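Oligopeptide-binding protein oppA (Lactococcus lactis, PDB 3DRF) binds oligopeptides as the receptor of the OppABCDF ABC transporter, closing round them like a Venus fly-trap and serving their uptake into the cell. Local coordinates at residues E478-D483 / N506-A511; T137-N142 / N187-E192; S499-D504 / V524-D529; N142-S147 / Q174-K179; L360-F365 / W473-E478. One frame throughout, in Å; residues are numbered along the deposited sequence. Where two conformers were deposited one is given.

Interaction 1: E478-D483 / N506-A511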
# COMPACT_ATOMS: atom_id res chain seq x y z
N GLU A 478 -7.79 -6.99 3.28
CA GLU A 478 -9.25 -6.93 3.44
C GLU A 478 -9.72 -5.86 2.44
O GLU A 478 -9.08 -4.85 2.33
CB GLU A 478 -9.56 -6.54 4.90
CG GLU A 478 -10.98 -6.94 5.38
CD GLU A 478 -12.09 -6.04 4.83
OE1 GLU A 478 -11.81 -4.85 4.61
OE2 GLU A 478 -13.13 -6.57 4.63
N PRO A 479 -10.81 -6.09 1.75
CA PRO A 479 -11.09 -5.23 0.57
C PRO A 479 -11.56 -3.75 0.77
O PRO A 479 -11.55 -3.01 -0.17
CB PRO A 479 -12.17 -6.02 -0.20
CG PRO A 479 -12.79 -6.92 0.85
CD PRO A 479 -11.61 -7.33 1.71
N SER A 480 -11.97 -3.39 1.98
CA SER A 480 -12.35 -1.99 2.24
C SER A 480 -11.20 -1.03 1.89
O SER A 480 -10.08 -1.27 2.20
CB SER A 480 -12.74 -1.84 3.72
OG SER A 480 -13.21 -0.49 3.89
N GLN A 481 -11.58 0.04 1.23
CA GLN A 481 -10.62 1.07 0.80
C GLN A 481 -10.74 2.39 1.57
O GLN A 481 -10.29 3.39 1.13
CB GLN A 481 -10.67 1.30 -0.72
CG GLN A 481 -10.34 -0.07 -1.44
CD GLN A 481 -10.19 0.11 -2.94
OE1 GLN A 481 -10.72 1.03 -3.55
NE2 GLN A 481 -9.47 -0.80 -3.54
N GLN A 482 -11.31 2.34 2.78
CA GLN A 482 -11.27 3.49 3.70
C GLN A 482 -9.87 4.03 3.86
O GLN A 482 -9.73 5.21 3.93
CB GLN A 482 -11.78 3.09 5.12
CG GLN A 482 -13.32 2.73 5.17
CD GLN A 482 -14.20 3.98 5.33
OE1 GLN A 482 -13.77 5.06 5.16
NE2 GLN A 482 -15.46 3.77 5.62
N ASP A 483 -8.86 3.16 3.91
CA ASP A 483 -7.51 3.63 4.25
C ASP A 483 -6.77 4.19 3.00
O ASP A 483 -5.73 4.72 3.13
CB ASP A 483 -6.74 2.51 4.97
CG ASP A 483 -7.30 2.21 6.39
OD1 ASP A 483 -8.14 2.90 6.85
OD2 ASP A 483 -6.78 1.26 6.94
N ASN A 506 -18.49 4.17 3.74
CA ASN A 506 -19.09 3.86 5.06
C ASN A 506 -20.12 2.71 4.93
O ASN A 506 -20.16 1.87 5.77
CB ASN A 506 -19.73 5.12 5.67
CG ASN A 506 -18.70 6.19 6.04
OD1 ASN A 506 -17.53 5.97 6.08
ND2 ASN A 506 -19.21 7.34 6.31
N ASP A 507 -20.91 2.73 3.86
CA ASP A 507 -21.94 1.66 3.67
C ASP A 507 -21.30 0.26 3.61
O ASP A 507 -21.82 -0.67 4.16
CB ASP A 507 -22.81 2.00 2.44
CG ASP A 507 -24.13 1.28 2.45
OD1 ASP A 507 -24.72 1.15 3.51
OD2 ASP A 507 -24.58 0.91 1.41
N ILE A 508 -20.16 0.15 2.92
CA ILE A 508 -19.40 -1.11 2.81
C ILE A 508 -19.05 -1.71 4.18
O ILE A 508 -19.03 -2.89 4.36
CB ILE A 508 -18.17 -0.87 1.92
CG1 ILE A 508 -18.61 -0.83 0.43
CG2 ILE A 508 -17.06 -1.92 2.19
CD1 ILE A 508 -17.53 -0.18 -0.53
N ASP A 509 -18.78 -0.82 5.11
CA ASP A 509 -18.32 -1.25 6.46
C ASP A 509 -19.39 -1.06 7.53
O ASP A 509 -19.12 -1.22 8.66
CB ASP A 509 -16.98 -0.54 6.87
CG ASP A 509 -15.80 -0.94 6.01
OD1 ASP A 509 -15.83 -1.99 5.44
OD2 ASP A 509 -14.91 -0.14 5.93
N SER A 510 -20.61 -0.74 7.14
CA SER A 510 -21.70 -0.54 8.07
C SER A 510 -22.23 -1.87 8.68
O SER A 510 -21.95 -2.93 8.22
CB SER A 510 -22.87 0.19 7.34
OG SER A 510 -23.58 -0.66 6.47
N ALA A 511 -23.04 -1.67 9.73
CA ALA A 511 -23.74 -2.79 10.39
C ALA A 511 -24.64 -3.55 9.40
O ALA A 511 -24.71 -4.70 9.47
CB ALA A 511 -24.57 -2.26 11.62
O HOH W 1 -15.44 7.26 4.59

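Interaction 2: T137-N142 / N187-E192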
# COMPACT_ATOMS: atom_id res chain seq x y z
N THR A 137 -6.54 7.90 9.26
CA THR A 137 -7.62 7.44 8.39
C THR A 137 -8.90 7.46 9.23
O THR A 137 -8.85 7.38 10.40
CB THR A 137 -7.32 6.01 7.87
OG1 THR A 137 -8.56 5.51 7.34
CG2 THR A 137 -6.76 5.04 9.01
N ASP A 138 -10.05 7.59 8.59
CA ASP A 138 -11.30 7.53 9.35
C ASP A 138 -11.57 6.16 9.99
O ASP A 138 -12.41 6.06 10.87
CB ASP A 138 -12.48 7.97 8.48
CG ASP A 138 -12.50 9.46 8.27
OD1 ASP A 138 -12.63 10.16 9.29
OD2 ASP A 138 -12.37 9.93 7.11
N SER A 139 -10.85 5.12 9.58
CA SER A 139 -11.05 3.81 10.27
C SER A 139 -10.70 3.92 11.76
O SER A 139 -11.33 3.33 12.59
CB SER A 139 -10.14 2.75 9.66
OG SER A 139 -10.37 2.57 8.24
N LEU A 140 -9.67 4.70 12.08
CA LEU A 140 -9.19 4.83 13.48
C LEU A 140 -10.11 5.68 14.37
O LEU A 140 -10.07 5.57 15.54
CB LEU A 140 -7.75 5.39 13.48
CG LEU A 140 -6.72 4.35 12.92
CD1 LEU A 140 -5.35 5.02 12.89
CD2 LEU A 140 -6.64 3.06 13.79
N ALA A 141 -10.98 6.49 13.74
CA ALA A 141 -12.01 7.28 14.48
C ALA A 141 -13.07 6.43 15.20
O ALA A 141 -13.75 6.85 16.05
CB ALA A 141 -12.67 8.28 13.53
N ASN A 142 -13.15 5.16 14.78
CA ASN A 142 -14.07 4.18 15.36
C ASN A 142 -13.60 3.54 16.67
O ASN A 142 -14.35 2.85 17.27
CB ASN A 142 -14.46 3.12 14.27
CG ASN A 142 -15.38 1.99 14.80
OD1 ASN A 142 -16.49 2.22 15.14
ND2 ASN A 142 -14.86 0.79 14.81
N ASN A 187 -7.95 -5.37 8.01
CA ASN A 187 -9.23 -4.61 8.11
C ASN A 187 -9.10 -3.07 8.41
O ASN A 187 -9.94 -2.33 8.07
CB ASN A 187 -10.17 -5.32 9.14
CG ASN A 187 -9.68 -5.20 10.59
OD1 ASN A 187 -9.74 -4.18 11.20
ND2 ASN A 187 -9.16 -6.29 11.11
N GLY A 188 -8.01 -2.68 9.07
CA GLY A 188 -7.68 -1.27 9.34
C GLY A 188 -8.37 -0.66 10.55
O GLY A 188 -8.01 0.38 10.98
N TYR A 189 -9.37 -1.32 11.11
CA TYR A 189 -10.15 -0.83 12.30
C TYR A 189 -9.45 -1.11 13.63
O TYR A 189 -9.68 -0.43 14.57
CB TYR A 189 -11.59 -1.37 12.25
CG TYR A 189 -12.39 -0.72 11.13
CD1 TYR A 189 -12.89 0.55 11.27
CD2 TYR A 189 -12.59 -1.37 9.90
CE1 TYR A 189 -13.62 1.18 10.26
CE2 TYR A 189 -13.30 -0.74 8.85
CZ TYR A 189 -13.81 0.54 9.05
OH TYR A 189 -14.51 1.21 8.07
N PHE A 190 -8.59 -2.12 13.67
CA PHE A 190 -7.61 -2.29 14.77
C PHE A 190 -6.31 -2.69 14.11
O PHE A 190 -6.27 -3.28 13.08
CB PHE A 190 -8.07 -3.25 15.87
CG PHE A 190 -8.31 -4.68 15.42
CD1 PHE A 190 -7.27 -5.62 15.45
CD2 PHE A 190 -9.59 -5.09 15.00
CE1 PHE A 190 -7.52 -6.95 15.05
CE2 PHE A 190 -9.81 -6.39 14.60
CZ PHE A 190 -8.82 -7.33 14.64
N LEU A 191 -5.23 -2.27 14.74
CA LEU A 191 -3.87 -2.45 14.20
C LEU A 191 -3.30 -3.80 14.64
O LEU A 191 -3.79 -4.43 15.54
CB LEU A 191 -2.95 -1.25 14.62
CG LEU A 191 -3.48 0.15 14.18
CD1 LEU A 191 -2.60 1.30 14.73
CD2 LEU A 191 -3.60 0.22 12.59
N GLU A 192 -2.20 -4.17 14.01
CA GLU A 192 -1.71 -5.55 14.12
C GLU A 192 -0.24 -5.66 14.38
O GLU A 192 0.31 -6.70 14.20
CB GLU A 192 -2.07 -6.35 12.82
CG GLU A 192 -3.58 -6.28 12.43
CD GLU A 192 -3.92 -7.11 11.21
OE1 GLU A 192 -3.32 -8.15 10.97
OE2 GLU A 192 -4.81 -6.69 10.52
O HOH W 2 -11.82 1.26 14.56
O HOH W 3 -10.69 0.11 6.94

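Interaction 3: S499-D504 / V524-D529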
# COMPACT_ATOMS: atom_id res chain seq x y z
N SER A 499 -19.44 13.53 -0.91
CA SER A 499 -20.43 12.89 -0.01
C SER A 499 -20.89 11.53 -0.51
O SER A 499 -20.99 10.64 0.25
CB SER A 499 -21.66 13.77 0.23
OG SER A 499 -21.26 14.94 0.94
N GLU A 500 -21.08 11.37 -1.81
CA GLU A 500 -21.49 10.08 -2.37
C GLU A 500 -20.44 9.01 -2.10
O GLU A 500 -20.76 7.90 -1.67
CB GLU A 500 -21.76 10.19 -3.88
CG GLU A 500 -22.13 8.89 -4.57
CD GLU A 500 -22.51 9.09 -6.02
OE1 GLU A 500 -23.64 9.56 -6.28
OE2 GLU A 500 -21.67 8.78 -6.88
N ILE A 501 -19.19 9.33 -2.38
CA ILE A 501 -18.06 8.38 -2.12
C ILE A 501 -17.90 8.03 -0.65
O ILE A 501 -17.77 6.91 -0.31
CB ILE A 501 -16.73 8.82 -2.79
CG1 ILE A 501 -16.91 9.01 -4.33
CG2 ILE A 501 -15.62 7.80 -2.43
CD1 ILE A 501 -17.45 7.75 -5.07
N THR A 502 -17.92 9.04 0.20
CA THR A 502 -17.84 8.88 1.66
C THR A 502 -18.98 7.97 2.16
O THR A 502 -18.74 7.04 2.86
CB THR A 502 -17.90 10.24 2.37
OG1 THR A 502 -16.64 10.89 2.14
CG2 THR A 502 -18.15 10.07 3.88
N LYS A 503 -20.24 8.20 1.70
CA LYS A 503 -21.33 7.32 2.09
C LYS A 503 -21.15 5.90 1.53
O LYS A 503 -21.48 4.92 2.19
CB LYS A 503 -22.66 7.90 1.66
CG LYS A 503 -23.06 9.14 2.45
CD LYS A 503 -24.51 9.49 2.18
CE LYS A 503 -24.93 10.77 2.85
NZ LYS A 503 -24.74 11.94 1.94
N ASP A 504 -20.61 5.76 0.27
CA ASP A 504 -20.30 4.44 -0.27
C ASP A 504 -19.32 3.70 0.64
O ASP A 504 -19.47 2.51 0.89
CB ASP A 504 -19.72 4.56 -1.68
CG ASP A 504 -20.77 4.91 -2.71
OD1 ASP A 504 -21.97 4.88 -2.38
OD2 ASP A 504 -20.39 5.23 -3.86
N VAL A 524 -20.35 -3.05 -5.18
CA VAL A 524 -20.64 -2.78 -6.61
C VAL A 524 -20.93 -1.27 -6.81
O VAL A 524 -20.45 -0.68 -7.72
CB VAL A 524 -21.83 -3.65 -7.12
CG1 VAL A 524 -22.35 -3.12 -8.47
CG2 VAL A 524 -21.40 -5.10 -7.26
N LYS A 525 -21.76 -0.72 -5.95
CA LYS A 525 -22.13 0.72 -6.04
C LYS A 525 -20.89 1.62 -5.94
O LYS A 525 -20.74 2.50 -6.72
CB LYS A 525 -23.21 1.08 -5.02
CG LYS A 525 -23.64 2.57 -5.16
CD LYS A 525 -24.73 2.92 -4.14
CE LYS A 525 -25.37 4.28 -4.40
NZ LYS A 525 -24.38 5.41 -4.26
N TYR A 526 -20.03 1.32 -4.98
CA TYR A 526 -18.75 2.00 -4.83
C TYR A 526 -17.89 1.94 -6.10
O TYR A 526 -17.36 2.92 -6.53
CB TYR A 526 -18.00 1.34 -3.68
CG TYR A 526 -16.55 1.79 -3.54
CD1 TYR A 526 -16.22 3.11 -3.22
CD2 TYR A 526 -15.51 0.88 -3.73
CE1 TYR A 526 -14.85 3.48 -3.09
CE2 TYR A 526 -14.19 1.25 -3.61
CZ TYR A 526 -13.88 2.56 -3.32
OH TYR A 526 -12.54 2.97 -3.19
N GLN A 527 -17.76 0.75 -6.66
CA GLN A 527 -16.98 0.59 -7.90
C GLN A 527 -17.56 1.41 -9.08
O GLN A 527 -16.87 2.06 -9.78
CB GLN A 527 -16.87 -0.90 -8.28
CG GLN A 527 -15.97 -1.75 -7.29
CD GLN A 527 -16.13 -3.27 -7.54
OE1 GLN A 527 -15.60 -3.80 -8.46
NE2 GLN A 527 -16.82 -3.90 -6.69
N GLU A 528 -18.87 1.35 -9.25
CA GLU A 528 -19.55 2.11 -10.29
C GLU A 528 -19.41 3.61 -10.02
O GLU A 528 -19.13 4.34 -10.91
CB GLU A 528 -21.06 1.78 -10.28
CG GLU A 528 -21.47 0.35 -10.78
CD GLU A 528 -22.92 0.03 -10.47
OE1 GLU A 528 -23.55 0.64 -9.62
OE2 GLU A 528 -23.38 -0.86 -11.14
N ASP A 529 -19.60 4.04 -8.78
CA ASP A 529 -19.58 5.48 -8.48
C ASP A 529 -18.16 6.07 -8.64
O ASP A 529 -18.01 7.14 -9.13
CB ASP A 529 -20.13 5.79 -7.05
CG ASP A 529 -21.61 5.54 -6.93
OD1 ASP A 529 -22.31 5.40 -7.92
OD2 ASP A 529 -22.02 5.52 -5.78

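Interaction 4: N142-S147 / Q174-K179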
# COMPACT_ATOMS: atom_id res chain seq x y z
N ASN A 142 -13.15 5.16 14.78
CA ASN A 142 -14.07 4.18 15.36
C ASN A 142 -13.60 3.54 16.67
O ASN A 142 -14.35 2.85 17.27
CB ASN A 142 -14.46 3.12 14.27
CG ASN A 142 -15.38 1.99 14.80
OD1 ASN A 142 -16.49 2.22 15.14
ND2 ASN A 142 -14.86 0.79 14.81
N ILE A 143 -12.39 3.84 17.10
CA ILE A 143 -11.93 3.47 18.45
C ILE A 143 -12.27 4.61 19.40
O ILE A 143 -11.90 5.72 19.19
CB ILE A 143 -10.41 3.15 18.46
CG1 ILE A 143 -10.18 1.83 17.69
CG2 ILE A 143 -9.90 2.97 19.95
CD1 ILE A 143 -8.65 1.56 17.43
N VAL A 144 -13.02 4.28 20.44
CA VAL A 144 -13.45 5.28 21.43
C VAL A 144 -12.24 6.06 21.94
O VAL A 144 -11.26 5.50 22.35
CB VAL A 144 -14.23 4.57 22.61
CG1 VAL A 144 -14.55 5.58 23.70
CG2 VAL A 144 -15.57 4.03 22.07
N GLY A 145 -12.37 7.40 21.91
CA GLY A 145 -11.30 8.25 22.43
C GLY A 145 -10.15 8.56 21.46
O GLY A 145 -9.34 9.41 21.71
N LEU A 146 -10.07 7.86 20.35
CA LEU A 146 -8.87 7.98 19.49
C LEU A 146 -8.86 9.27 18.67
O LEU A 146 -7.84 9.91 18.56
CB LEU A 146 -8.66 6.71 18.62
CG LEU A 146 -7.28 6.67 17.87
CD1 LEU A 146 -6.03 6.93 18.71
CD2 LEU A 146 -7.11 5.26 17.28
N SER A 147 -10.02 9.71 18.23
CA SER A 147 -10.12 11.00 17.56
C SER A 147 -9.66 12.14 18.49
O SER A 147 -8.92 12.98 18.11
CB SER A 147 -11.56 11.25 17.04
OG SER A 147 -11.89 10.30 16.05
N GLN A 174 -11.93 -0.82 22.64
CA GLN A 174 -13.36 -0.49 22.59
C GLN A 174 -13.69 0.29 21.33
O GLN A 174 -13.21 1.37 21.13
CB GLN A 174 -13.74 0.35 23.84
CG GLN A 174 -15.23 0.74 23.89
CD GLN A 174 -16.13 -0.47 24.11
OE1 GLN A 174 -16.09 -1.02 25.16
NE2 GLN A 174 -16.91 -0.86 23.12
N PHE A 175 -14.57 -0.29 20.56
CA PHE A 175 -15.07 0.34 19.34
C PHE A 175 -16.40 1.05 19.58
O PHE A 175 -17.09 0.74 20.49
CB PHE A 175 -15.30 -0.72 18.22
CG PHE A 175 -14.05 -1.56 17.92
CD1 PHE A 175 -12.93 -0.95 17.41
CD2 PHE A 175 -14.05 -2.91 18.13
CE1 PHE A 175 -11.77 -1.69 17.13
CE2 PHE A 175 -12.89 -3.67 17.85
CZ PHE A 175 -11.76 -3.02 17.38
N LYS A 176 -16.72 1.96 18.68
CA LYS A 176 -18.11 2.49 18.53
C LYS A 176 -19.04 1.43 17.91
O LYS A 176 -20.12 1.26 18.38
CB LYS A 176 -18.12 3.78 17.70
CG LYS A 176 -17.27 4.93 18.31
CD LYS A 176 -17.27 6.16 17.38
CE LYS A 176 -16.34 7.16 17.96
NZ LYS A 176 -16.26 8.28 17.02
N GLU A 177 -18.59 0.80 16.84
CA GLU A 177 -19.29 -0.30 16.22
C GLU A 177 -18.29 -1.32 15.69
O GLU A 177 -17.16 -1.03 15.33
CB GLU A 177 -20.17 0.15 15.00
CG GLU A 177 -21.23 1.26 15.29
CD GLU A 177 -22.32 0.80 16.25
OE1 GLU A 177 -22.46 -0.37 16.52
OE2 GLU A 177 -23.03 1.67 16.71
N MET A 178 -18.79 -2.53 15.59
CA MET A 178 -18.09 -3.58 14.86
C MET A 178 -18.17 -3.29 13.37
O MET A 178 -19.06 -2.61 12.92
CB MET A 178 -18.71 -4.95 15.15
CG MET A 178 -18.75 -5.32 16.62
SD MET A 178 -17.11 -5.27 17.48
CE MET A 178 -16.30 -6.83 16.99
N LYS A 179 -17.20 -3.80 12.65
CA LYS A 179 -17.15 -3.69 11.19
C LYS A 179 -17.00 -5.10 10.60
O LYS A 179 -16.34 -5.91 11.18
CB LYS A 179 -15.98 -2.77 10.79
CG LYS A 179 -15.94 -1.36 11.54
CD LYS A 179 -17.02 -0.44 10.99
CE LYS A 179 -17.08 0.82 11.87
NZ LYS A 179 -18.11 1.72 11.31
O HOH W 4 -18.12 3.68 13.55
O HOH W 5 -14.65 10.36 16.31

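Interaction 5: L360-F365 / W473-E478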
# COMPACT_ATOMS: atom_id res chain seq x y z
N LEU A 360 -11.55 -0.65 -8.99
CA LEU A 360 -10.51 -0.59 -7.96
C LEU A 360 -10.40 -1.83 -7.05
O LEU A 360 -9.50 -1.93 -6.31
CB LEU A 360 -10.70 0.67 -7.09
CG LEU A 360 -10.66 2.02 -7.87
CD1 LEU A 360 -11.13 3.19 -6.97
CD2 LEU A 360 -9.24 2.24 -8.42
N ILE A 361 -11.31 -2.75 -7.20
CA ILE A 361 -11.30 -3.97 -6.35
C ILE A 361 -10.71 -5.16 -7.14
O ILE A 361 -11.30 -5.59 -8.10
CB ILE A 361 -12.72 -4.33 -5.86
CG1 ILE A 361 -13.38 -3.15 -5.07
CG2 ILE A 361 -12.64 -5.60 -4.99
CD1 ILE A 361 -12.66 -2.76 -3.74
N PRO A 362 -9.60 -5.70 -6.73
CA PRO A 362 -8.91 -6.68 -7.57
C PRO A 362 -9.47 -8.12 -7.43
O PRO A 362 -10.14 -8.40 -6.52
CB PRO A 362 -7.45 -6.62 -7.09
CG PRO A 362 -7.55 -6.25 -5.67
CD PRO A 362 -8.73 -5.24 -5.62
N PRO A 363 -9.11 -8.97 -8.37
CA PRO A 363 -9.66 -10.35 -8.46
C PRO A 363 -9.42 -11.22 -7.26
O PRO A 363 -10.22 -12.04 -7.00
CB PRO A 363 -8.91 -10.95 -9.69
CG PRO A 363 -8.60 -9.78 -10.58
CD PRO A 363 -8.37 -8.58 -9.61
N ILE A 364 -8.34 -11.01 -6.54
CA ILE A 364 -8.11 -11.78 -5.31
C ILE A 364 -9.31 -11.72 -4.33
O ILE A 364 -9.59 -12.64 -3.66
CB ILE A 364 -6.78 -11.39 -4.62
CG1 ILE A 364 -6.47 -12.41 -3.49
CG2 ILE A 364 -6.80 -9.93 -4.13
CD1 ILE A 364 -5.10 -12.41 -3.09
N PHE A 365 -10.02 -10.59 -4.32
CA PHE A 365 -11.24 -10.40 -3.52
C PHE A 365 -12.49 -10.80 -4.33
O PHE A 365 -13.30 -10.04 -4.66
CB PHE A 365 -11.34 -8.95 -3.01
CG PHE A 365 -10.14 -8.50 -2.21
CD1 PHE A 365 -9.68 -9.22 -1.13
CD2 PHE A 365 -9.52 -7.32 -2.52
CE1 PHE A 365 -8.61 -8.84 -0.42
CE2 PHE A 365 -8.41 -6.88 -1.75
CZ PHE A 365 -7.96 -7.66 -0.71
N TRP A 473 -0.51 0.24 -5.47
CA TRP A 473 -0.64 -0.19 -4.10
C TRP A 473 -0.50 -1.68 -3.97
O TRP A 473 -1.12 -2.44 -4.71
CB TRP A 473 -2.02 0.19 -3.54
CG TRP A 473 -2.27 1.66 -3.47
CD1 TRP A 473 -2.93 2.43 -4.39
CD2 TRP A 473 -1.86 2.53 -2.42
NE1 TRP A 473 -2.94 3.74 -3.96
CE2 TRP A 473 -2.31 3.83 -2.75
CE3 TRP A 473 -1.18 2.35 -1.21
CZ2 TRP A 473 -2.08 4.93 -1.92
CZ3 TRP A 473 -0.95 3.45 -0.39
CH2 TRP A 473 -1.39 4.72 -0.76
N SER A 474 0.30 -2.10 -2.99
CA SER A 474 0.21 -3.43 -2.42
C SER A 474 -0.86 -3.31 -1.34
O SER A 474 -0.60 -2.80 -0.25
CB SER A 474 1.54 -3.87 -1.85
OG SER A 474 2.45 -4.19 -2.88
N LEU A 475 -2.05 -3.77 -1.67
CA LEU A 475 -3.24 -3.56 -0.87
C LEU A 475 -3.25 -4.38 0.43
O LEU A 475 -2.73 -5.44 0.50
CB LEU A 475 -4.49 -3.90 -1.69
CG LEU A 475 -4.81 -3.00 -2.88
CD1 LEU A 475 -5.87 -3.64 -3.76
CD2 LEU A 475 -5.23 -1.61 -2.45
N ALA A 476 -3.95 -3.82 1.43
CA ALA A 476 -4.26 -4.55 2.66
C ALA A 476 -5.11 -5.76 2.30
O ALA A 476 -5.82 -5.73 1.35
CB ALA A 476 -5.06 -3.62 3.63
N SER A 477 -4.99 -6.80 3.09
CA SER A 477 -5.65 -8.06 2.78
C SER A 477 -7.12 -8.13 3.16
O SER A 477 -7.63 -9.18 3.35
CB SER A 477 -4.90 -9.27 3.35
OG SER A 477 -4.73 -9.13 4.73
N GLU A 478 -7.79 -6.99 3.28
CA GLU A 478 -9.25 -6.93 3.44
C GLU A 478 -9.72 -5.86 2.44
O GLU A 478 -9.08 -4.85 2.33
CB GLU A 478 -9.56 -6.54 4.90
CG GLU A 478 -10.98 -6.94 5.38
CD GLU A 478 -12.09 -6.04 4.83
OE1 GLU A 478 -11.81 -4.85 4.61
OE2 GLU A 478 -13.13 -6.57 4.63

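Interaction 1: E478-D483 / N506-A511
The hydroxyl of Ser480 and the carboxylate of Asp509 face each other, with Ser480 OG donating to Asp509 OD2 at 2.7 Å on the syn lone pair of that oxygen. Ser480 can reach it because its OG stands anti to the backbone N (chi1 -175°). The same OD2 meets the aliphatic part of Gln482, whose CG lies 3.4 Å away, and is also bonded by Tyr189 OH, while OD1 forms a salt bridge with Arg519. Glu478 OE2 is bridged to Arg519 as well, so one guanidinium lies between two acids, which probably helps both to stay ionised. Segment 478-483 carries the chain after strand 468-474 into the start of helix 482-485, Gln481 being the N-cap of that helix, and runs past the C-terminal part of helix 499-508. Within the turn, Ser480 N donates to Glu478 OE1 from above the carboxylate plane. Next to Asp509, the side chains of Gln482 and Asn506 cross at about a right angle, yet their amide planes are only 25° apart. Gln482 NE2 gives an almost straight bond of 3.1 Å to Asn506 OD1, arriving in the carbonyl plane on a lone pair, and a water donates to both Gln482 OE1 and Asn506 OD1.

Interaction 2: T137-N142 / N187-E192
Ser139 lies over one face of the Tyr189 ring, its CB 4.1 Å from the ring centroid and offset toward the rim in a CH-pi contact. Tyr189 CG stands anti to its own carbonyl carbon (chi1 -70°), and CD1 comes to 3.5 Å from Ser139 O, while Ser139 CB lies 3.4 Å from Gly188 O. The phenol OH is bonded to Asp509, whereas Ser139 OG is held by Asp483. The Asn142 amide stands perpendicular to the ring, its ND2 4.1 Å from Tyr189 CD1 and donating to Glu177 O. Leu140 CD2 touches Leu191 CG at 4.3 Å. An ST turn at Thr137 and an Asx turn at Asn187 shape the two loops. An alanine in place of Tyr189 would probably leave a gap over Ser139 CB and Asp509 without its phenol partner. Direct hydrogen bonds between the loops are absent: carbon meets the ring and carbonyl oxygens in CH-pi and van der Waals contacts, and two waters do the polar joining, one linking Ser139 O, Asn142 ND2 and Tyr189 O, the other Ser139 OG and Asn187 O.

Interaction 3: S499-D504 / V524-D529
Asp504, Lys525 and Asp529 form a salt-bridge network between two helical segments. Lys525 NZ donates to Asp504 OD1 at 3.1 Å across the contact and to Asp529 OD2 at 2.8 Å one turn along its own helix, using the syn lone pair of each oxygen. Lys525 CG is anti to the backbone N (chi1 -177°), and the extended chain bends only at its end, at chi4. Between the acids, Asp504 OD2 and Asp529 OD2 approach to 2.5 Å with nearly coplanar carboxylates; one of the two may hold a proton. An alanine at Asp504 would probably leave Lys525 NZ without its cross-helix partner, with Asp529 alone remaining to it in the network, and would end the close approach of the two carboxylates. The apolar contacts are looser: Ile501 CG2 and Asp504 CB both meet the edge of the Tyr526 ring, and Ile501 CD1 lies 3.9 Å from Asp529 CB. The segments run nearly antiparallel, at 154° with axes 9.8 Å apart, pairing helix 499-508 with helix 516-533, while Tyr526 OH reaches past them to Gln481 beside helix 482-485.

Interaction 4: N142-S147 / Q174-K179
Gln174, at the end of strand 170-174, accepts from Val144 N through its backbone O at 3.0 Å, and its CG lies beside Val144 CG2, the two side chains pointing the same way. Its NE2 donates to the O of the following residue, Phe175, and also bonds to Ser95 O. Phe175 forms a single beta bridge with Ile143; its CA-H points to Asn142 O, and its CE1 packs on Ile143 CG1 at 3.9 Å. The Phe175 ring is parallel to the amide of Asn142, whose ND2 approaches CD1 obliquely. Lys176 N then donates to Asn142 O at 2.9 Å. The extended Lys176 chain carries NZ to Ala141 O and to a water shared with Ser147 OG. At Glu177 the Asn142 amide grips the backbone twice: OD1 accepts from Glu177 N at 3.1 Å, in its carbonyl plane on a lone pair, and ND2 donates to Glu177 O at 3.0 Å. These two bonds fix the rotation of the amide. Glu177's own carboxylate pairs with Lys96. Lys179, bent at chi2 (-74°), slides past Asn142 with CE 3.6 Å from CG, and a water joins its NZ to Asn142 OD1. The arrangement is a single antiparallel bridge, a non-hydrogen-bonded pair just past the end of strand 170-174, continued by an asparagine that mimics a backbone partner; it fastens there the loop that leads into helix 146-150.

Interaction 5: L360-F365 / W473-E478
Phe365 presents its ring edge to the turn after strand 468-474: CZ lies 3.5 Å from Ala476 O, which sits near the ring plane. Ser477 O approaches the ring obliquely, 3.9 Å from CE1, and its other partner is the amide of Gln184. Ile364 CG2 covers one face, 3.9 Å above the ring centre, and Pro479 also touches Phe365. The ring reaches the turn with CG anti to its own carbonyl carbon (chi1 -56°). The pyrrolidine ring of Pro362 meets Leu475 tip to tip, its CG 3.6 Å from Leu475 CD1. Both groups lie against the chain just where it leaves the strand. The 473-478 segment is itself part of the peptide-binding site, and the 360-365 loop packs against it: Trp473 and Ser474 pair with the bound peptide in an antiparallel beta ladder, and Ala476 N donates to one of its polar side chains. Such extension of a receptor sheet by the ligand backbone suits a protein that binds peptides of varied sequence.

Along the chain interaction 4 falls within the span of interaction 2, and both precede all of interactions 5, 1 and 3. Interactions 2 and 4 share Asn142 and lie about 8 Å apart between centres; interactions 1 and 5 share Glu478, where strand 468-474 leads toward helix 482-485. Interaction 1 has its centre about 10 to 14 Å from those of the other four and touches each of them. Helix 499-508 serves both interactions 1 and 3, whose segments alternate in sequence. Interactions 3 and 4, with centres about 23 Å apart, do not touch. The series thus connects the peptide-pairing strand through the 478-483 turn to the loops around 137-142 and to the helix pair of interaction 3.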